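Local coordinates for protein putative TetR family transcriptional regulator (Streptomyces coelicolor A3, PDB 3BQY) that probably binds operator DNA as a dimeric TetR-family regulator and represses transcription, at residues Q9-L14 with R26-A31; A52-M57 with A95-G100; E75-L80 with G117-A122; R110-L115 with R131-V136. One frame throughout, in Å; residues are numbered along the deposited sequence. Where two conformers were deposited one is given.

Contact 1: Q9-L14 with R26-A31; sequences QTALDL and RRLAQA
Helix segments 9-14 and 26-31 cross steeply, their N-to-C directions 107° apart and their axes 10.1 Å from each other at the nearest point, the CA atoms of Ala11 and Leu28 being the nearest pair, 6.3 Å apart. At that point a small residue meets a branched one: the methyl of Ala11 takes up little space, so both methyls of Leu28 settle against it, CD2 lying 4.0 Å from Ala11 CB. Leu28 gets there because its CG stands anti to the backbone N (chi1 -171°), which carries CD1 on to the CG2 methyl of Thr10 at 3.7 Å. Thr10 meets the partner through its methyl side, CG2 standing anti to the backbone N, while OG1 is hydrogen-bonded to the carbonyl of Arg6 one turn earlier. Segment 26-31 belongs to the predicted helix-turn-helix, and helix 4-18 packs across the first helix of that motif, the three-helix plan of TetR DNA-binding domains. Leu14 divides its two methyls between unlike surfaces. CD1 rests on the backbone of Leu28, 3.7 Å from its CA, while CD2 lies over the centre of the Arg27 guanidinium, 3.7 Å above its plane; the bend of the arginine at chi2 (75°) folds the flat group over the leucine. An alanine in place of Leu14 would probably loosen the crossing, taking away both the methyl that bears on Leu28 and the one against the guanidinium face. At the margin, exposed Ala31 sets its CB 4.0 Å from Thr10 CG2 and a similar distance from Leu14 CD2.

Contact 2: A52-M57 with A95-G100; sequences AMAEHM and ARVFAG
This is a buried helix crossing, in which the side chains that meet are apolar, at the joint between the DNA-binding and C-terminal parts of the fold, where the end of helix 46-57 lies against the short helix 94-99. The two segments run at 111° with their axes 8.7 Å apart, and Ala54 is small enough for the backbones to approach like this: its CB rests on the opposing backbone, 4.0 Å from Phe98 CA. The same methyl lies obliquely to the Phe98 ring. Val97 gives the largest share of the second helix's surface. Met57, a selenomethionine here, reaches it with a chain extended beyond CG (chi2 178°, chi3 -172°), meets the valine at about a right angle and puts its CE 3.8 Å from Val97 CB. An unbranched, flexible residue suits this reach, while the beta-branched valine offers a broad, stiff surface close to its own helix. Met53, also selenomethionine, adds its CB against Val97 CG1 at 4.2 Å. On the side of helix 4-18, Leu15 touches both Met53 and Met57, and Leu12 also packs on Met57; beyond Phe98 lie Val141 of helix 126-151, Thr108 of helix 106-121 and Pro158 of the second subunit.

Contact 3: E75-L80 with G117-A122; sequences ERTARL and GVLREA
Segment 117-122 runs nearly antiparallel to segment 75-80, at 170° with 10.1 Å between the axes, and its side chains meet the other helix in turn. Val118 comes first and bears most of the contact by sending its two methyls to different partners. With CG1 anti to the backbone N (chi1 165°), that methyl sits 3.5 Å from Thr77 OG1, while CG2 lies over one face of the Arg76 guanidinium, 3.6 Å above the plane and offset toward its rim. The short, forked valine is well suited to this, as its two branches can touch a hydroxyl and a flat charged group at once. Leu80 CD1 brushes the same CG2 from one turn further along. Leu119 follows; its CD2 approaches Thr77 OG1 at 3.6 Å, the two side chains crossing at about a right angle. This hydroxyl tolerates apolar neighbours because it is hydrogen-bonded to the carbonyl of Trp73 in its own helix. Glu121, near the end, reaches Arg76 through a water: OE1 accepts a hydrogen bond from it at 2.9 Å, and the water accepts one from Arg76 NH2 at 3.1 Å. Arg76 NH1 and Glu121 OE1 stay 5.0 Å apart, so the opposite charges probably attract without touching. The guanidinium is also held by backbone carbonyls, NE by that of Ala65 and NH2 by that of Gly66. The contact is part of the near-antiparallel packing of helices 73-89 and 106-121 within the all-helical C-terminal domain of the TetR family.

Contact 4: R110-L115 with R131-V136; sequences RFADGL and RALYSV. With PO4 (phosphate ion), chain C.
Leu115 and Leu133 both place CG anti to the backbone N (chi1 -166° and 161°), and these torsions swing the two side chains in between helices whose segments cross at 124°. Leu115 splits its methyls: CD2 sits 3.9 Å from Leu133 CA, and CD1 reaches Val136 CG1 at 4.0 Å. Leu133 answers with its own fork, CD2 lying 3.8 Å from the CB of Ala112, whose small methyl suits so close an approach. Phe111 adds its CE2, 4.2 Å from Leu133 CD1 and approached obliquely, and beyond it the ring packs on Leu80 and Leu84 of helix 73-89. Arg131, on the far side of its helix, is bent at chi3 and donates from NH1 to O3 of a phosphate ion at 2.7 Å, the oxygen lying in the guanidinium plane; NH2 forms a salt bridge with Asp128. A leucine instead of Arg131 has no donors for the phosphate or Asp128 and would probably weaken the hold on the ion here. The phosphate probably comes from the crystallisation liquor. Nearby, Tyr134 OH hydrogen-bonds the carbonyl O of Leu159 of the second subunit. The aliphatic packing joins helices 106-121 and 126-151 in the core of the all-helical C-terminal domain seen in TetR-family proteins.

Overall arrangement
Contact 1 belongs to the DNA-binding end of the chain and is only partly buried, whereas contacts 2, 3 and 4 are buried. Contacts 3 and 4 share helix 106-121, have centres 9 Å apart and touch directly, Leu80 reaching Leu115 and Leu119 reaching Ala132, so they form one continuous core. Contact 2 lies between the two ends: it touches contact 1 where Ala11 CB packs on the SE of selenomethionine Met53, but stops about 5 Å short of contact 4 at the nearest atoms. The chemistry follows position. Contacts 2 and 4 meet through apolar side chains, while contacts 1 and 3 each lay an aliphatic methyl over an arginine, and contact 3 adds a bridging water.

Contact 1: Q9-L14 with R26-A31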
loop_
_atom_site.group_PDB
_atom_site.type_symbol
_atom_site.label_atom_id
_atom_site.label_comp_id
_atom_site.label_asym_id
_atom_site.label_seq_id
_atom_site.Cartn_x
_atom_site.Cartn_y
_atom_site.Cartn_z
ATOM N N GLN A 9 3.633 13.354 20.414
ATOM C CA GLN A 9 4.740 12.512 20.858
ATOM C C GLN A 9 4.246 11.362 21.736
ATOM O O GLN A 9 4.666 10.227 21.572
ATOM C CB GLN A 9 5.795 13.335 21.607
ATOM C CG GLN A 9 7.076 12.553 21.883
ATOM C CD GLN A 9 7.679 11.925 20.618
ATOM O OE1 GLN A 9 8.153 12.633 19.728
ATOM N NE2 GLN A 9 7.649 10.589 20.533
ATOM N N THR A 10 3.361 11.669 22.670
ATOM C CA THR A 10 2.766 10.640 23.533
ATOM C C THR A 10 2.018 9.579 22.706
ATOM O O THR A 10 2.162 8.371 22.948
ATOM C CB THR A 10 1.881 11.271 24.617
ATOM O OG1 THR A 10 2.693 12.134 25.426
ATOM C CG2 THR A 10 1.263 10.196 25.530
ATOM N N ALA A 11 1.255 10.036 21.716
ATOM C CA ALA A 11 0.543 9.151 20.809
ATOM C C ALA A 11 1.492 8.238 20.025
ATOM O O ALA A 11 1.249 7.033 19.919
ATOM C CB ALA A 11 -0.367 9.959 19.880
ATOM N N LEU A 12 2.595 8.793 19.510
ATOM C CA LEU A 12 3.623 7.986 18.855
ATOM C C LEU A 12 4.257 6.956 19.813
ATOM O O LEU A 12 4.558 5.833 19.399
ATOM C CB LEU A 12 4.719 8.886 18.243
ATOM C CG LEU A 12 4.223 9.729 17.046
ATOM C CD1 LEU A 12 5.250 10.801 16.720
ATOM C CD2 LEU A 12 3.933 8.867 15.808
ATOM N N ASP A 13 4.488 7.359 21.063
ATOM C CA ASP A 13 4.964 6.434 22.101
ATOM C C ASP A 13 3.983 5.267 22.279
ATOM O O ASP A 13 4.388 4.104 22.220
ATOM C CB ASP A 13 5.136 7.169 23.437
ATOM C CG ASP A 13 6.355 8.108 23.441
ATOM O OD1 ASP A 13 7.235 7.957 22.565
ATOM O OD2 ASP A 13 6.441 8.979 24.347
ATOM N N LEU A 14 2.699 5.597 22.438
ATOM C CA LEU A 14 1.619 4.607 22.594
ATOM C C LEU A 14 1.552 3.659 21.402
ATOM O O LEU A 14 1.386 2.449 21.555
ATOM C CB LEU A 14 0.263 5.294 22.729
ATOM C CG LEU A 14 -0.238 5.758 24.077
ATOM C CD1 LEU A 14 -1.652 6.241 23.872
ATOM C CD2 LEU A 14 -0.207 4.610 25.116
ATOM N N ARG A 26 -9.291 7.957 24.362
ATOM C CA ARG A 26 -9.363 7.615 25.788
ATOM C C ARG A 26 -8.031 7.043 26.283
ATOM O O ARG A 26 -7.560 7.424 27.359
ATOM C CB ARG A 26 -10.520 6.653 26.082
ATOM C CG ARG A 26 -11.887 7.296 25.734
ATOM C CD ARG A 26 -13.091 6.487 26.189
ATOM N NE ARG A 26 -14.336 6.947 25.563
ATOM C CZ ARG A 26 -15.065 7.978 25.995
ATOM N NH1 ARG A 26 -14.676 8.678 27.072
ATOM N NH2 ARG A 26 -16.192 8.319 25.346
ATOM N N ARG A 27 -7.452 6.134 25.499
ATOM C CA ARG A 27 -6.143 5.512 25.842
ATOM C C ARG A 27 -5.065 6.587 25.951
ATOM O O ARG A 27 -4.253 6.565 26.863
ATOM C CB ARG A 27 -5.742 4.469 24.777
ATOM C CG ARG A 27 -4.432 3.722 25.010
ATOM C CD ARG A 27 -4.572 2.672 26.103
ATOM N NE ARG A 27 -3.255 2.166 26.518
ATOM C CZ ARG A 27 -2.475 2.754 27.430
ATOM N NH1 ARG A 27 -1.318 2.194 27.764
ATOM N NH2 ARG A 27 -2.851 3.895 28.019
ATOM N N LEU A 28 -5.056 7.519 24.993
ATOM C CA LEU A 28 -4.165 8.671 25.014
ATOM C C LEU A 28 -4.392 9.571 26.214
ATOM O O LEU A 28 -3.428 10.047 26.808
ATOM C CB LEU A 28 -4.333 9.487 23.712
ATOM C CG LEU A 28 -3.367 10.623 23.391
ATOM C CD1 LEU A 28 -1.918 10.206 23.585
ATOM C CD2 LEU A 28 -3.601 11.060 21.937
ATOM N N ALA A 29 -5.658 9.835 26.557
ATOM C CA ALA A 29 -5.994 10.596 27.755
ATOM C C ALA A 29 -5.471 9.901 29.030
ATOM O O ALA A 29 -4.922 10.561 29.915
ATOM C CB ALA A 29 -7.514 10.820 27.851
ATOM N N GLN A 30 -5.655 8.579 29.117
ATOM C CA GLN A 30 -5.176 7.807 30.285
ATOM C C GLN A 30 -3.653 7.964 30.360
ATOM O O GLN A 30 -3.113 8.259 31.420
ATOM C CB GLN A 30 -5.601 6.311 30.235
ATOM C CG GLN A 30 -7.129 6.030 30.400
ATOM C CD GLN A 30 -7.593 4.701 29.771
ATOM O OE1 GLN A 30 -6.722 3.910 29.286
ATOM N NE2 GLN A 30 -8.998 4.457 29.770
ATOM N N ALA A 31 -2.984 7.829 29.213
ATOM C CA ALA A 31 -1.518 7.963 29.121
ATOM C C ALA A 31 -0.978 9.316 29.593
ATOM O O ALA A 31 0.097 9.369 30.187
ATOM C CB ALA A 31 -1.034 7.671 27.702
#

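Contact 2: A52-M57 with A95-G100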
loop_
_atom_site.group_PDB
_atom_site.type_symbol
_atom_site.label_atom_id
_atom_site.label_comp_id
_atom_site.label_asym_id
_atom_site.label_seq_id
_atom_site.Cartn_x
_atom_site.Cartn_y
_atom_site.Cartn_z
ATOM N N ALA A 52 -1.752 14.517 12.112
ATOM C CA ALA A 52 -0.615 15.205 12.735
ATOM C C ALA A 52 0.571 14.258 13.011
ATOM O O ALA A 52 1.736 14.635 12.806
ATOM C CB ALA A 52 -1.063 15.952 14.026
HETATM N N MSE A 53 0.262 13.031 13.425
HETATM C CA MSE A 53 1.256 11.984 13.610
HETATM C C MSE A 53 1.989 11.658 12.309
HETATM O O MSE A 53 3.228 11.618 12.285
HETATM C CB MSE A 53 0.605 10.732 14.197
HETATM C CG MSE A 53 0.197 10.908 15.688
HETATM SE SE MSE A 53 -1.088 9.529 16.221
HETATM C CE MSE A 53 0.184 8.066 16.297
ATOM N N ALA A 54 1.222 11.467 11.244
ATOM C CA ALA A 54 1.779 11.121 9.939
ATOM C C ALA A 54 2.712 12.260 9.465
ATOM O O ALA A 54 3.819 12.013 8.988
ATOM C CB ALA A 54 0.644 10.898 8.942
ATOM N N GLU A 55 2.270 13.503 9.638
ATOM C CA GLU A 55 3.042 14.671 9.210
ATOM C C GLU A 55 4.353 14.763 10.018
ATOM O O GLU A 55 5.407 15.011 9.451
ATOM C CB GLU A 55 2.176 15.944 9.291
ATOM C CG GLU A 55 2.926 17.247 9.238
ATOM C CD GLU A 55 3.427 17.606 7.836
ATOM O OE1 GLU A 55 3.177 16.865 6.859
ATOM O OE2 GLU A 55 4.105 18.643 7.733
ATOM N N HIS A 56 4.296 14.499 11.324
ATOM C CA HIS A 56 5.495 14.456 12.157
ATOM C C HIS A 56 6.477 13.320 11.800
ATOM O O HIS A 56 7.710 13.528 11.804
ATOM C CB HIS A 56 5.111 14.358 13.636
ATOM C CG HIS A 56 6.282 14.493 14.556
ATOM N ND1 HIS A 56 6.869 13.415 15.183
ATOM C CD2 HIS A 56 6.995 15.582 14.926
ATOM C CE1 HIS A 56 7.876 13.838 15.929
ATOM N NE2 HIS A 56 7.978 15.147 15.784
HETATM N N MSE A 57 5.949 12.128 11.486
HETATM C CA MSE A 57 6.779 10.977 11.131
HETATM C C MSE A 57 7.684 11.283 9.954
HETATM O O MSE A 57 8.806 10.784 9.906
HETATM C CB MSE A 57 5.908 9.754 10.734
HETATM C CG MSE A 57 5.180 9.154 11.896
HETATM SE SE MSE A 57 4.112 7.665 11.136
HETATM C CE MSE A 57 3.133 7.304 12.741
ATOM N N ALA A 95 3.230 2.880 8.482
ATOM C CA ALA A 95 2.697 2.967 7.103
ATOM C C ALA A 95 1.158 3.078 7.078
ATOM O O ALA A 95 0.597 3.791 6.253
ATOM C CB ALA A 95 3.192 1.771 6.251
ATOM N N ARG A 96 0.481 2.363 7.972
ATOM C CA ARG A 96 -0.986 2.446 8.099
ATOM C C ARG A 96 -1.408 3.848 8.477
ATOM O O ARG A 96 -2.388 4.380 7.943
ATOM C CB ARG A 96 -1.508 1.456 9.154
ATOM C CG ARG A 96 -1.459 0.004 8.679
ATOM C CD ARG A 96 -1.926 -1.000 9.751
ATOM N NE ARG A 96 -3.270 -0.713 10.243
ATOM C CZ ARG A 96 -3.749 -1.184 11.395
ATOM N NH1 ARG A 96 -2.999 -1.962 12.165
ATOM N NH2 ARG A 96 -4.971 -0.864 11.785
ATOM N N VAL A 97 -0.673 4.463 9.412
ATOM C CA VAL A 97 -0.996 5.824 9.818
ATOM C C VAL A 97 -0.798 6.793 8.639
ATOM O O VAL A 97 -1.652 7.640 8.372
ATOM C CB VAL A 97 -0.161 6.275 11.049
ATOM C CG1 VAL A 97 -0.448 7.741 11.415
ATOM C CG2 VAL A 97 -0.425 5.340 12.284
ATOM N N PHE A 98 0.342 6.690 7.966
ATOM C CA PHE A 98 0.634 7.562 6.820
ATOM C C PHE A 98 -0.364 7.350 5.666
ATOM O O PHE A 98 -0.915 8.324 5.142
ATOM C CB PHE A 98 2.066 7.307 6.340
ATOM C CG PHE A 98 2.516 8.232 5.243
ATOM C CD1 PHE A 98 2.836 9.553 5.524
ATOM C CD2 PHE A 98 2.589 7.772 3.909
ATOM C CE1 PHE A 98 3.250 10.436 4.505
ATOM C CE2 PHE A 98 3.013 8.634 2.893
ATOM C CZ PHE A 98 3.327 9.967 3.191
ATOM N N ALA A 99 -0.603 6.087 5.315
ATOM C CA ALA A 99 -1.494 5.724 4.202
ATOM C C ALA A 99 -2.920 6.241 4.420
ATOM O O ALA A 99 -3.568 6.712 3.470
ATOM C CB ALA A 99 -1.499 4.211 3.968
ATOM N N GLY A 100 -3.387 6.197 5.666
ATOM C CA GLY A 100 -4.739 6.658 5.991
ATOM C C GLY A 100 -4.940 8.138 6.314
ATOM O O GLY A 100 -6.014 8.499 6.807
#

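Contact 3: E75-L80 with G117-A122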
loop_
_atom_site.group_PDB
_atom_site.type_symbol
_atom_site.label_atom_id
_atom_site.label_comp_id
_atom_site.label_asym_id
_atom_site.label_seq_id
_atom_site.Cartn_x
_atom_site.Cartn_y
_atom_site.Cartn_z
ATOM N N GLU A 75 20.004 8.187 -7.867
ATOM C CA GLU A 75 20.450 8.061 -6.476
ATOM C C GLU A 75 19.669 8.994 -5.554
ATOM O O GLU A 75 19.260 8.603 -4.463
ATOM C CB GLU A 75 21.956 8.326 -6.318
ATOM C CG GLU A 75 22.493 7.917 -4.942
ATOM C CD GLU A 75 22.058 6.506 -4.557
ATOM O OE1 GLU A 75 22.290 5.586 -5.371
ATOM O OE2 GLU A 75 21.432 6.326 -3.479
ATOM N N ARG A 76 19.424 10.230 -5.980
ATOM C CA ARG A 76 18.676 11.139 -5.091
ATOM C C ARG A 76 17.208 10.698 -4.939
ATOM O O ARG A 76 16.616 10.812 -3.864
ATOM C CB ARG A 76 18.778 12.588 -5.594
ATOM C CG ARG A 76 20.246 13.077 -5.545
ATOM C CD ARG A 76 20.361 14.449 -6.205
ATOM N NE ARG A 76 19.699 15.478 -5.381
ATOM C CZ ARG A 76 19.018 16.528 -5.852
ATOM N NH1 ARG A 76 18.801 16.691 -7.153
ATOM N NH2 ARG A 76 18.509 17.410 -4.997
ATOM N N THR A 77 16.625 10.218 -6.025
ATOM C CA THR A 77 15.267 9.716 -5.983
ATOM C C THR A 77 15.213 8.492 -5.046
ATOM O O THR A 77 14.294 8.370 -4.221
ATOM C CB THR A 77 14.775 9.333 -7.380
ATOM O OG1 THR A 77 14.756 10.505 -8.217
ATOM C CG2 THR A 77 13.328 8.750 -7.300
ATOM N N ALA A 78 16.197 7.604 -5.178
ATOM C CA ALA A 78 16.273 6.424 -4.303
ATOM C C ALA A 78 16.401 6.848 -2.828
ATOM O O ALA A 78 15.787 6.230 -1.968
ATOM C CB ALA A 78 17.468 5.524 -4.700
ATOM N N ARG A 79 17.221 7.859 -2.527
ATOM C CA ARG A 79 17.381 8.299 -1.124
ATOM C C ARG A 79 16.074 8.815 -0.539
ATOM O O ARG A 79 15.776 8.569 0.619
ATOM C CB ARG A 79 18.474 9.378 -0.970
ATOM C CG ARG A 79 19.890 8.806 -1.092
ATOM C CD ARG A 79 20.902 9.670 -0.340
ATOM N NE ARG A 79 20.873 11.039 -0.856
ATOM C CZ ARG A 79 21.650 11.499 -1.829
ATOM N NH1 ARG A 79 22.544 10.707 -2.409
ATOM N NH2 ARG A 79 21.519 12.758 -2.222
ATOM N N LEU A 80 15.299 9.533 -1.342
ATOM C CA LEU A 80 13.975 10.008 -0.906
ATOM C C LEU A 80 13.028 8.853 -0.580
ATOM O O LEU A 80 12.336 8.892 0.444
ATOM C CB LEU A 80 13.343 10.887 -1.977
ATOM C CG LEU A 80 13.888 12.319 -2.084
ATOM C CD1 LEU A 80 13.415 12.875 -3.409
ATOM C CD2 LEU A 80 13.372 13.205 -0.908
ATOM N N GLY A 117 10.721 17.566 -8.379
ATOM C CA GLY A 117 11.798 18.483 -8.774
ATOM C C GLY A 117 13.073 17.775 -9.217
ATOM O O GLY A 117 13.712 18.144 -10.199
ATOM N N VAL A 118 13.460 16.751 -8.481
ATOM C CA VAL A 118 14.662 15.980 -8.862
ATOM C C VAL A 118 14.516 15.452 -10.299
ATOM O O VAL A 118 15.433 15.570 -11.110
ATOM C CB VAL A 118 14.876 14.810 -7.865
ATOM C CG1 VAL A 118 15.879 13.772 -8.419
ATOM C CG2 VAL A 118 15.383 15.390 -6.526
ATOM N N LEU A 119 13.359 14.872 -10.600
ATOM C CA LEU A 119 13.093 14.309 -11.944
ATOM C C LEU A 119 12.985 15.387 -13.010
ATOM O O LEU A 119 13.623 15.273 -14.074
ATOM C CB LEU A 119 11.812 13.438 -11.917
ATOM C CG LEU A 119 12.001 12.266 -10.930
ATOM C CD1 LEU A 119 10.676 11.432 -10.864
ATOM C CD2 LEU A 119 13.189 11.341 -11.324
ATOM N N ARG A 120 12.200 16.433 -12.757
ATOM C CA ARG A 120 12.106 17.509 -13.756
ATOM C C ARG A 120 13.484 18.103 -14.080
ATOM O O ARG A 120 13.818 18.351 -15.239
ATOM C CB ARG A 120 11.132 18.606 -13.295
ATOM C CG ARG A 120 9.649 18.127 -13.251
ATOM C CD ARG A 120 8.721 19.270 -12.796
ATOM N NE ARG A 120 8.370 20.172 -13.910
ATOM C CZ ARG A 120 8.420 21.510 -13.869
ATOM N NH1 ARG A 120 8.812 22.146 -12.766
ATOM N NH2 ARG A 120 8.039 22.221 -14.937
ATOM N N GLU A 121 14.283 18.360 -13.038
ATOM C CA GLU A 121 15.615 18.968 -13.220
ATOM C C GLU A 121 16.607 18.038 -13.893
ATOM O O GLU A 121 17.645 18.498 -14.393
ATOM C CB GLU A 121 16.163 19.451 -11.875
ATOM C CG GLU A 121 15.304 20.641 -11.392
ATOM C CD GLU A 121 15.592 21.088 -9.979
ATOM O OE1 GLU A 121 16.562 20.589 -9.371
ATOM O OE2 GLU A 121 14.818 21.933 -9.473
ATOM N N ALA A 122 16.269 16.757 -13.945
ATOM C CA ALA A 122 17.102 15.750 -14.616
ATOM C C ALA A 122 16.614 15.459 -16.037
ATOM O O ALA A 122 17.162 14.592 -16.720
ATOM C CB ALA A 122 17.111 14.459 -13.803
HETATM O O HOH W 1 16.645 19.050 -6.899
#

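Contact 4: R110-L115 with R131-V136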
loop_
_atom_site.group_PDB
_atom_site.type_symbol
_atom_site.label_atom_id
_atom_site.label_comp_id
_atom_site.label_asym_id
_atom_site.label_seq_id
_atom_site.Cartn_x
_atom_site.Cartn_y
_atom_site.Cartn_z
ATOM N N ARG A 110 6.703 18.934 0.939
ATOM C CA ARG A 110 8.125 19.144 0.634
ATOM C C ARG A 110 8.739 17.891 0.018
ATOM O O ARG A 110 9.545 17.982 -0.923
ATOM C CB ARG A 110 8.933 19.568 1.869
ATOM C CG ARG A 110 9.421 20.999 1.812
ATOM C CD ARG A 110 10.178 21.454 3.089
ATOM N NE ARG A 110 9.629 20.918 4.343
ATOM C CZ ARG A 110 8.717 21.525 5.105
ATOM N NH1 ARG A 110 8.237 22.742 4.805
ATOM N NH2 ARG A 110 8.322 20.942 6.210
ATOM N N PHE A 111 8.370 16.732 0.547
ATOM C CA PHE A 111 8.842 15.437 0.022
ATOM C C PHE A 111 8.385 15.297 -1.444
ATOM O O PHE A 111 9.192 14.994 -2.308
ATOM C CB PHE A 111 8.292 14.250 0.871
ATOM C CG PHE A 111 8.332 12.932 0.153
ATOM C CD1 PHE A 111 9.530 12.215 0.057
ATOM C CD2 PHE A 111 7.198 12.413 -0.445
ATOM C CE1 PHE A 111 9.569 10.986 -0.623
ATOM C CE2 PHE A 111 7.244 11.211 -1.137
ATOM C CZ PHE A 111 8.441 10.497 -1.225
ATOM N N ALA A 112 7.097 15.557 -1.704
ATOM C CA ALA A 112 6.518 15.347 -3.034
ATOM C C ALA A 112 7.129 16.333 -4.028
ATOM O O ALA A 112 7.509 15.965 -5.148
ATOM C CB ALA A 112 4.989 15.531 -2.984
ATOM N N ASP A 113 7.173 17.597 -3.633
ATOM C CA ASP A 113 7.751 18.644 -4.484
ATOM C C ASP A 113 9.224 18.339 -4.785
ATOM O O ASP A 113 9.686 18.509 -5.913
ATOM C CB ASP A 113 7.595 20.015 -3.781
ATOM C CG ASP A 113 7.990 21.182 -4.679
ATOM O OD1 ASP A 113 7.308 21.441 -5.686
ATOM O OD2 ASP A 113 8.992 21.832 -4.389
ATOM N N GLY A 114 9.956 17.882 -3.759
ATOM C CA GLY A 114 11.379 17.584 -3.888
ATOM C C GLY A 114 11.584 16.448 -4.877
ATOM O O GLY A 114 12.445 16.541 -5.759
ATOM N N LEU A 115 10.797 15.379 -4.738
ATOM C CA LEU A 115 10.905 14.221 -5.656
ATOM C C LEU A 115 10.587 14.598 -7.104
ATOM O O LEU A 115 11.351 14.271 -8.025
ATOM C CB LEU A 115 10.009 13.055 -5.193
ATOM C CG LEU A 115 10.293 11.683 -5.869
ATOM C CD1 LEU A 115 9.746 10.501 -5.011
ATOM C CD2 LEU A 115 9.720 11.592 -7.244
ATOM N N ARG A 131 3.768 11.563 -12.471
ATOM C CA ARG A 131 3.336 10.171 -12.391
ATOM C C ARG A 131 4.346 9.314 -11.639
ATOM O O ARG A 131 3.973 8.388 -10.923
ATOM C CB ARG A 131 3.051 9.622 -13.796
ATOM C CG ARG A 131 1.756 10.194 -14.370
ATOM C CD ARG A 131 1.394 9.615 -15.719
ATOM N NE ARG A 131 2.426 9.844 -16.739
ATOM C CZ ARG A 131 2.340 10.743 -17.716
ATOM N NH1 ARG A 131 1.257 11.527 -17.815
ATOM N NH2 ARG A 131 3.342 10.843 -18.600
ATOM N N ALA A 132 5.637 9.621 -11.794
ATOM C CA ALA A 132 6.689 8.887 -11.090
ATOM C C ALA A 132 6.562 9.088 -9.569
ATOM O O ALA A 132 6.804 8.172 -8.796
ATOM C CB ALA A 132 8.087 9.365 -11.552
ATOM N N LEU A 133 6.186 10.294 -9.152
ATOM C CA LEU A 133 5.979 10.559 -7.734
ATOM C C LEU A 133 4.979 9.549 -7.186
ATOM O O LEU A 133 5.263 8.905 -6.161
ATOM C CB LEU A 133 5.474 12.007 -7.511
ATOM C CG LEU A 133 4.789 12.276 -6.150
ATOM C CD1 LEU A 133 5.827 12.131 -5.025
ATOM C CD2 LEU A 133 4.082 13.680 -6.179
ATOM N N TYR A 134 3.839 9.391 -7.862
ATOM C CA TYR A 134 2.818 8.445 -7.404
ATOM C C TYR A 134 3.332 7.003 -7.450
ATOM O O TYR A 134 3.089 6.230 -6.534
ATOM C CB TYR A 134 1.520 8.555 -8.233
ATOM C CG TYR A 134 0.722 9.773 -7.808
ATOM C CD1 TYR A 134 -0.075 9.744 -6.663
ATOM C CD2 TYR A 134 0.834 10.964 -8.486
ATOM C CE1 TYR A 134 -0.791 10.891 -6.238
ATOM C CE2 TYR A 134 0.128 12.110 -8.064
ATOM C CZ TYR A 134 -0.673 12.060 -6.947
ATOM O OH TYR A 134 -1.358 13.204 -6.554
ATOM N N SER A 135 4.058 6.652 -8.496
ATOM C CA SER A 135 4.537 5.253 -8.612
ATOM C C SER A 135 5.492 4.937 -7.460
ATOM O O SER A 135 5.374 3.890 -6.806
ATOM C CB SER A 135 5.263 5.002 -9.933
ATOM O OG SER A 135 4.456 5.353 -11.049
ATOM N N VAL A 136 6.443 5.833 -7.213
ATOM C CA VAL A 136 7.460 5.596 -6.179
ATOM C C VAL A 136 6.826 5.626 -4.780
ATOM O O VAL A 136 7.107 4.751 -3.928
ATOM C CB VAL A 136 8.605 6.657 -6.249
ATOM C CG1 VAL A 136 9.512 6.522 -5.046
ATOM C CG2 VAL A 136 9.405 6.499 -7.555
HETATM P P PO4 C . -2.405 11.674 -16.080
HETATM O O1 PO4 C . -3.603 11.369 -16.950
HETATM O O2 PO4 C . -2.014 10.405 -15.354
HETATM O O3 PO4 C . -1.244 12.138 -16.923
HETATM O O4 PO4 C . -2.781 12.730 -15.094
#